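Local coordinates for protein CRISPR system Cmr subunit Cmr1-1 (Pyrococcus furiosus, PDB 4W8Z) that caps one end of the type III-B Cmr ribonucleoprotein complex together with Cmr6 and binds RNA in CRISPR immunity against mobile genetic elements, at residues D277-V289 and D318-S330. Sequence-based numbering, arbitrary orientation.
Sequences DLRRASPLWFGVV and DWNVLSNFDWFIS
Three hydrogen bonds, one of them to the S323 hydroxyl, link S282 and L284 to V321 and S323. L284 N donates to V321 O at 3.0 Å, from slightly out of the carbonyl plane. Its N-H...O angle is 144°. The other two bonds are weak: S323 N to S282 O is bent to 120°, whereas S282 N to S323 OG is nearly straight at 3.4 Å. S323 chi1 (64°) sets OG between its own N and carbonyl carbon, where it can receive that N-H. S282 O also lies 3.3 Å from L322 CA, a CH...O contact.

Apolar contacts centre on L284, whose CG is anti to the backbone N. L284 CD1 lies 3.8 Å from S323 CA, while L284 CD2 meets F325 CD2 at the same distance, at the ring's edge near its plane. F286 adds an oblique ring contact with F325, centroids 6.0 Å apart, and A281 CB meets L322 CD1. Beyond the pair, F244 stacks on F286, and Y248 of helix 237-264 touches V321.

The arrangement is a single beta bridge, P283 with L322, joining the chain around P283, next to strand 284-291, to the segment that leads into the 3-10 turn 323-325, within the Cmr1-like C-terminal region of a RAMP-superfamily protein.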
loop_
_atom_site.group_PDB
_atom_site.type_symbol
_atom_site.label_atom_id
_atom_site.label_comp_id
_atom_site.label_asym_id
_atom_site.label_seq_id
_atom_site.Cartn_x
_atom_site.Cartn_y
_atom_site.Cartn_z
ATOM N N ASP A 277 -2.762 -25.242 -3.292
ATOM C CA ASP A 277 -2.776 -23.812 -3.606
ATOM C C ASP A 277 -1.478 -23.374 -4.285
ATOM O O ASP A 277 -0.841 -22.404 -3.870
ATOM C CB ASP A 277 -3.020 -22.983 -2.341
ATOM N N LEU A 278 -1.101 -24.095 -5.337
ATOM C CA LEU A 278 0.154 -23.855 -6.045
ATOM C C LEU A 278 0.047 -22.705 -7.047
ATOM O O LEU A 278 0.987 -21.925 -7.213
ATOM C CB LEU A 278 0.603 -25.130 -6.765
ATOM C CG LEU A 278 1.949 -25.098 -7.494
ATOM C CD1 LEU A 278 3.101 -25.021 -6.501
ATOM C CD2 LEU A 278 2.095 -26.307 -8.404
ATOM N N ARG A 279 -1.098 -22.610 -7.716
ATOM C CA ARG A 279 -1.329 -21.556 -8.700
ATOM C C ARG A 279 -2.119 -20.390 -8.112
ATOM O O ARG A 279 -2.556 -19.497 -8.838
ATOM C CB ARG A 279 -2.061 -22.116 -9.923
ATOM C CG ARG A 279 -1.160 -22.868 -10.886
ATOM C CD ARG A 279 -1.945 -23.450 -12.043
ATOM N NE ARG A 279 -2.009 -24.905 -11.963
ATOM C CZ ARG A 279 -2.271 -25.696 -12.997
ATOM N NH1 ARG A 279 -2.490 -25.174 -14.195
ATOM N NH2 ARG A 279 -2.305 -27.009 -12.834
ATOM N N ARG A 280 -2.302 -20.410 -6.796
ATOM C CA ARG A 280 -2.997 -19.335 -6.104
ATOM C C ARG A 280 -2.013 -18.249 -5.679
ATOM O O ARG A 280 -1.607 -18.189 -4.515
ATOM C CB ARG A 280 -3.752 -19.877 -4.888
ATOM N N ALA A 281 -1.627 -17.401 -6.630
ATOM C CA ALA A 281 -0.696 -16.311 -6.358
ATOM C C ALA A 281 -1.398 -15.163 -5.632
ATOM O O ALA A 281 -2.623 -15.030 -5.681
ATOM C CB ALA A 281 -0.053 -15.820 -7.646
ATOM N N SER A 282 -0.606 -14.333 -4.966
ATOM C CA SER A 282 -1.128 -13.385 -3.994
ATOM C C SER A 282 -0.961 -11.942 -4.455
ATOM O O SER A 282 -0.121 -11.662 -5.311
ATOM C CB SER A 282 -0.423 -13.607 -2.659
ATOM O OG SER A 282 -0.376 -14.991 -2.352
ATOM N N PRO A 283 -1.770 -11.023 -3.899
ATOM C CA PRO A 283 -1.634 -9.600 -4.238
ATOM C C PRO A 283 -0.221 -9.062 -4.004
ATOM O O PRO A 283 0.435 -9.425 -3.025
ATOM C CB PRO A 283 -2.624 -8.916 -3.292
ATOM C CG PRO A 283 -3.632 -9.963 -2.989
ATOM C CD PRO A 283 -2.884 -11.259 -2.964
ATOM N N LEU A 284 0.238 -8.204 -4.908
ATOM C CA LEU A 284 1.519 -7.528 -4.744
ATOM C C LEU A 284 1.338 -6.022 -4.926
ATOM O O LEU A 284 0.774 -5.571 -5.919
ATOM C CB LEU A 284 2.549 -8.080 -5.735
ATOM C CG LEU A 284 4.005 -7.621 -5.618
ATOM C CD1 LEU A 284 4.930 -8.685 -6.183
ATOM C CD2 LEU A 284 4.230 -6.302 -6.338
ATOM N N TRP A 285 1.810 -5.249 -3.954
ATOM C CA TRP A 285 1.788 -3.795 -4.064
ATOM C C TRP A 285 3.211 -3.306 -4.195
ATOM O O TRP A 285 4.129 -3.939 -3.683
ATOM C CB TRP A 285 1.138 -3.139 -2.845
ATOM C CG TRP A 285 -0.252 -3.585 -2.530
ATOM C CD1 TRP A 285 -1.013 -4.482 -3.224
ATOM C CD2 TRP A 285 -1.051 -3.151 -1.426
ATOM N NE1 TRP A 285 -2.236 -4.631 -2.615
ATOM C CE2 TRP A 285 -2.282 -3.825 -1.508
ATOM C CE3 TRP A 285 -0.837 -2.264 -0.369
ATOM C CZ2 TRP A 285 -3.298 -3.636 -0.577
ATOM C CZ3 TRP A 285 -1.849 -2.074 0.553
ATOM C CH2 TRP A 285 -3.065 -2.755 0.442
ATOM N N PHE A 286 3.410 -2.185 -4.874
ATOM C CA PHE A 286 4.724 -1.565 -4.834
ATOM C C PHE A 286 4.638 -0.049 -4.750
ATOM O O PHE A 286 3.602 0.554 -5.046
ATOM C CB PHE A 286 5.581 -1.994 -6.034
ATOM C CG PHE A 286 4.990 -1.665 -7.378
ATOM C CD1 PHE A 286 5.237 -0.440 -7.984
ATOM C CD2 PHE A 286 4.229 -2.599 -8.058
ATOM C CE1 PHE A 286 4.711 -0.149 -9.230
ATOM C CE2 PHE A 286 3.701 -2.313 -9.305
ATOM C CZ PHE A 286 3.940 -1.086 -9.892
ATOM N N GLY A 287 5.742 0.550 -4.320
ATOM C CA GLY A 287 5.831 1.981 -4.121
ATOM C C GLY A 287 7.263 2.336 -3.780
ATOM O O GLY A 287 8.175 1.557 -4.050
ATOM N N VAL A 288 7.463 3.508 -3.184
ATOM C CA VAL A 288 8.807 3.974 -2.876
ATOM C C VAL A 288 8.966 4.291 -1.392
ATOM O O VAL A 288 8.176 5.040 -0.819
ATOM C CB VAL A 288 9.164 5.222 -3.708
ATOM C CG1 VAL A 288 10.609 5.650 -3.461
ATOM C CG2 VAL A 288 8.929 4.945 -5.185
ATOM N N VAL A 289 9.992 3.711 -0.775
ATOM C CA VAL A 289 10.309 4.001 0.614
ATOM C C VAL A 289 11.642 4.745 0.686
ATOM O O VAL A 289 12.561 4.476 -0.091
ATOM C CB VAL A 289 10.359 2.702 1.469
ATOM C CG1 VAL A 289 11.454 1.755 0.971
ATOM C CG2 VAL A 289 10.537 3.023 2.958
ATOM N N ASP A 318 -5.606 -3.536 -16.480
ATOM C CA ASP A 318 -6.154 -3.157 -15.182
ATOM C C ASP A 318 -6.117 -4.313 -14.187
ATOM O O ASP A 318 -6.449 -4.140 -13.013
ATOM C CB ASP A 318 -7.591 -2.650 -15.330
ATOM C CG ASP A 318 -7.669 -1.286 -16.001
ATOM O OD1 ASP A 318 -6.740 -0.466 -15.817
ATOM O OD2 ASP A 318 -8.671 -1.030 -16.708
ATOM N N TRP A 319 -5.722 -5.493 -14.658
ATOM C CA TRP A 319 -5.631 -6.661 -13.790
ATOM C C TRP A 319 -4.608 -6.424 -12.681
ATOM O O TRP A 319 -3.555 -5.834 -12.919
ATOM C CB TRP A 319 -5.265 -7.907 -14.601
ATOM C CG TRP A 319 -6.390 -8.424 -15.460
ATOM C CD1 TRP A 319 -7.552 -7.771 -15.775
ATOM C CD2 TRP A 319 -6.466 -9.703 -16.103
ATOM N NE1 TRP A 319 -8.336 -8.561 -16.581
ATOM C CE2 TRP A 319 -7.695 -9.754 -16.793
ATOM C CE3 TRP A 319 -5.611 -10.810 -16.169
ATOM C CZ2 TRP A 319 -8.093 -10.870 -17.529
ATOM C CZ3 TRP A 319 -6.011 -11.918 -16.894
ATOM C CH2 TRP A 319 -7.237 -11.937 -17.568
ATOM N N ASN A 320 -4.927 -6.867 -11.469
ATOM C CA ASN A 320 -4.003 -6.765 -10.342
ATOM C C ASN A 320 -2.635 -7.367 -10.636
ATOM O O ASN A 320 -2.524 -8.369 -11.347
ATOM C CB ASN A 320 -4.583 -7.452 -9.107
ATOM C CG ASN A 320 -5.748 -6.700 -8.514
ATOM O OD1 ASN A 320 -5.932 -5.513 -8.775
ATOM N ND2 ASN A 320 -6.535 -7.383 -7.692
ATOM N N VAL A 321 -1.595 -6.759 -10.073
ATOM C CA VAL A 321 -0.252 -7.321 -10.145
ATOM C C VAL A 321 -0.070 -8.347 -9.026
ATOM O O VAL A 321 -0.301 -8.042 -7.858
ATOM C CB VAL A 321 0.823 -6.226 -10.041
ATOM C CG1 VAL A 321 2.209 -6.839 -10.011
ATOM C CG2 VAL A 321 0.692 -5.251 -11.204
ATOM N N LEU A 322 0.328 -9.564 -9.386
ATOM C CA LEU A 322 0.425 -10.647 -8.412
ATOM C C LEU A 322 1.866 -10.967 -8.058
ATOM O O LEU A 322 2.797 -10.387 -8.613
ATOM C CB LEU A 322 -0.265 -11.903 -8.936
ATOM C CG LEU A 322 -1.738 -11.763 -9.322
ATOM C CD1 LEU A 322 -2.291 -13.128 -9.690
ATOM C CD2 LEU A 322 -2.546 -11.123 -8.190
ATOM N N SER A 323 2.045 -11.907 -7.139
ATOM C CA SER A 323 3.354 -12.162 -6.556
ATOM C C SER A 323 4.356 -12.765 -7.535
ATOM O O SER A 323 5.555 -12.741 -7.282
ATOM C CB SER A 323 3.212 -13.080 -5.353
ATOM O OG SER A 323 2.711 -14.338 -5.764
ATOM N N ASN A 324 3.881 -13.300 -8.655
ATOM C CA ASN A 324 4.802 -13.845 -9.648
ATOM C C ASN A 324 5.515 -12.742 -10.435
ATOM O O ASN A 324 6.304 -13.018 -11.341
ATOM C CB ASN A 324 4.070 -14.789 -10.603
ATOM C CG ASN A 324 2.923 -14.120 -11.326
ATOM O OD1 ASN A 324 2.400 -13.101 -10.888
ATOM N ND2 ASN A 324 2.515 -14.704 -12.437
ATOM N N PHE A 325 5.229 -11.493 -10.076
ATOM C CA PHE A 325 5.855 -10.329 -10.688
ATOM C C PHE A 325 7.254 -10.083 -10.118
ATOM O O PHE A 325 8.054 -9.356 -10.707
ATOM C CB PHE A 325 4.960 -9.101 -10.491
ATOM C CG PHE A 325 5.640 -7.784 -10.756
ATOM C CD1 PHE A 325 5.996 -7.411 -12.041
ATOM C CD2 PHE A 325 5.900 -6.905 -9.714
ATOM C CE1 PHE A 325 6.610 -6.192 -12.283
ATOM C CE2 PHE A 325 6.516 -5.686 -9.949
ATOM C CZ PHE A 325 6.867 -5.329 -11.236
ATOM N N ASP A 326 7.561 -10.710 -8.985
ATOM C CA ASP A 326 8.825 -10.441 -8.303
ATOM C C ASP A 326 10.045 -10.895 -9.103
ATOM O O ASP A 326 11.120 -10.316 -8.964
ATOM C CB ASP A 326 8.845 -11.092 -6.914
ATOM C CG ASP A 326 8.453 -12.556 -6.943
ATOM O OD1 ASP A 326 8.522 -13.186 -8.022
ATOM O OD2 ASP A 326 8.062 -13.075 -5.875
ATOM N N TRP A 327 9.887 -11.925 -9.931
ATOM C CA TRP A 327 10.981 -12.373 -10.791
ATOM C C TRP A 327 11.468 -11.234 -11.681
ATOM O O TRP A 327 12.663 -11.089 -11.922
ATOM C CB TRP A 327 10.560 -13.557 -11.666
ATOM C CG TRP A 327 11.470 -13.740 -12.852
ATOM C CD1 TRP A 327 11.276 -13.266 -14.120
ATOM C CD2 TRP A 327 12.734 -14.418 -12.869
ATOM N NE1 TRP A 327 12.338 -13.615 -14.925
ATOM C CE2 TRP A 327 13.244 -14.320 -14.182
ATOM C CE3 TRP A 327 13.479 -15.101 -11.903
ATOM C CZ2 TRP A 327 14.463 -14.882 -14.550
ATOM C CZ3 TRP A 327 14.690 -15.657 -12.273
ATOM C CH2 TRP A 327 15.170 -15.545 -13.587
ATOM N N PHE A 328 10.534 -10.420 -12.161
ATOM C CA PHE A 328 10.857 -9.388 -13.133
ATOM C C PHE A 328 11.537 -8.187 -12.481
ATOM O O PHE A 328 11.957 -7.251 -13.162
ATOM C CB PHE A 328 9.592 -8.970 -13.882
ATOM C CG PHE A 328 8.960 -10.094 -14.654
ATOM C CD1 PHE A 328 7.992 -10.896 -14.068
ATOM C CD2 PHE A 328 9.358 -10.369 -15.954
ATOM C CE1 PHE A 328 7.422 -11.943 -14.768
ATOM C CE2 PHE A 328 8.789 -11.414 -16.659
ATOM C CZ PHE A 328 7.817 -12.202 -16.063
ATOM N N ILE A 329 11.648 -8.229 -11.158
ATOM C CA ILE A 329 12.481 -7.287 -10.420
ATOM C C ILE A 329 13.773 -7.963 -9.980
ATOM O O ILE A 329 14.867 -7.479 -10.256
ATOM C CB ILE A 329 11.769 -6.737 -9.164
ATOM C CG1 ILE A 329 10.534 -5.916 -9.539
ATOM C CG2 ILE A 329 12.731 -5.893 -8.335
ATOM C CD1 ILE A 329 10.857 -4.528 -10.051
ATOM N N SER A 330 13.627 -9.099 -9.301
ATOM C CA SER A 330 14.733 -9.756 -8.611
ATOM C C SER A 330 15.729 -10.432 -9.547
ATOM O O SER A 330 16.842 -10.753 -9.137
ATOM C CB SER A 330 14.191 -10.791 -7.622
ATOM O OG SER A 330 13.629 -11.897 -8.305
#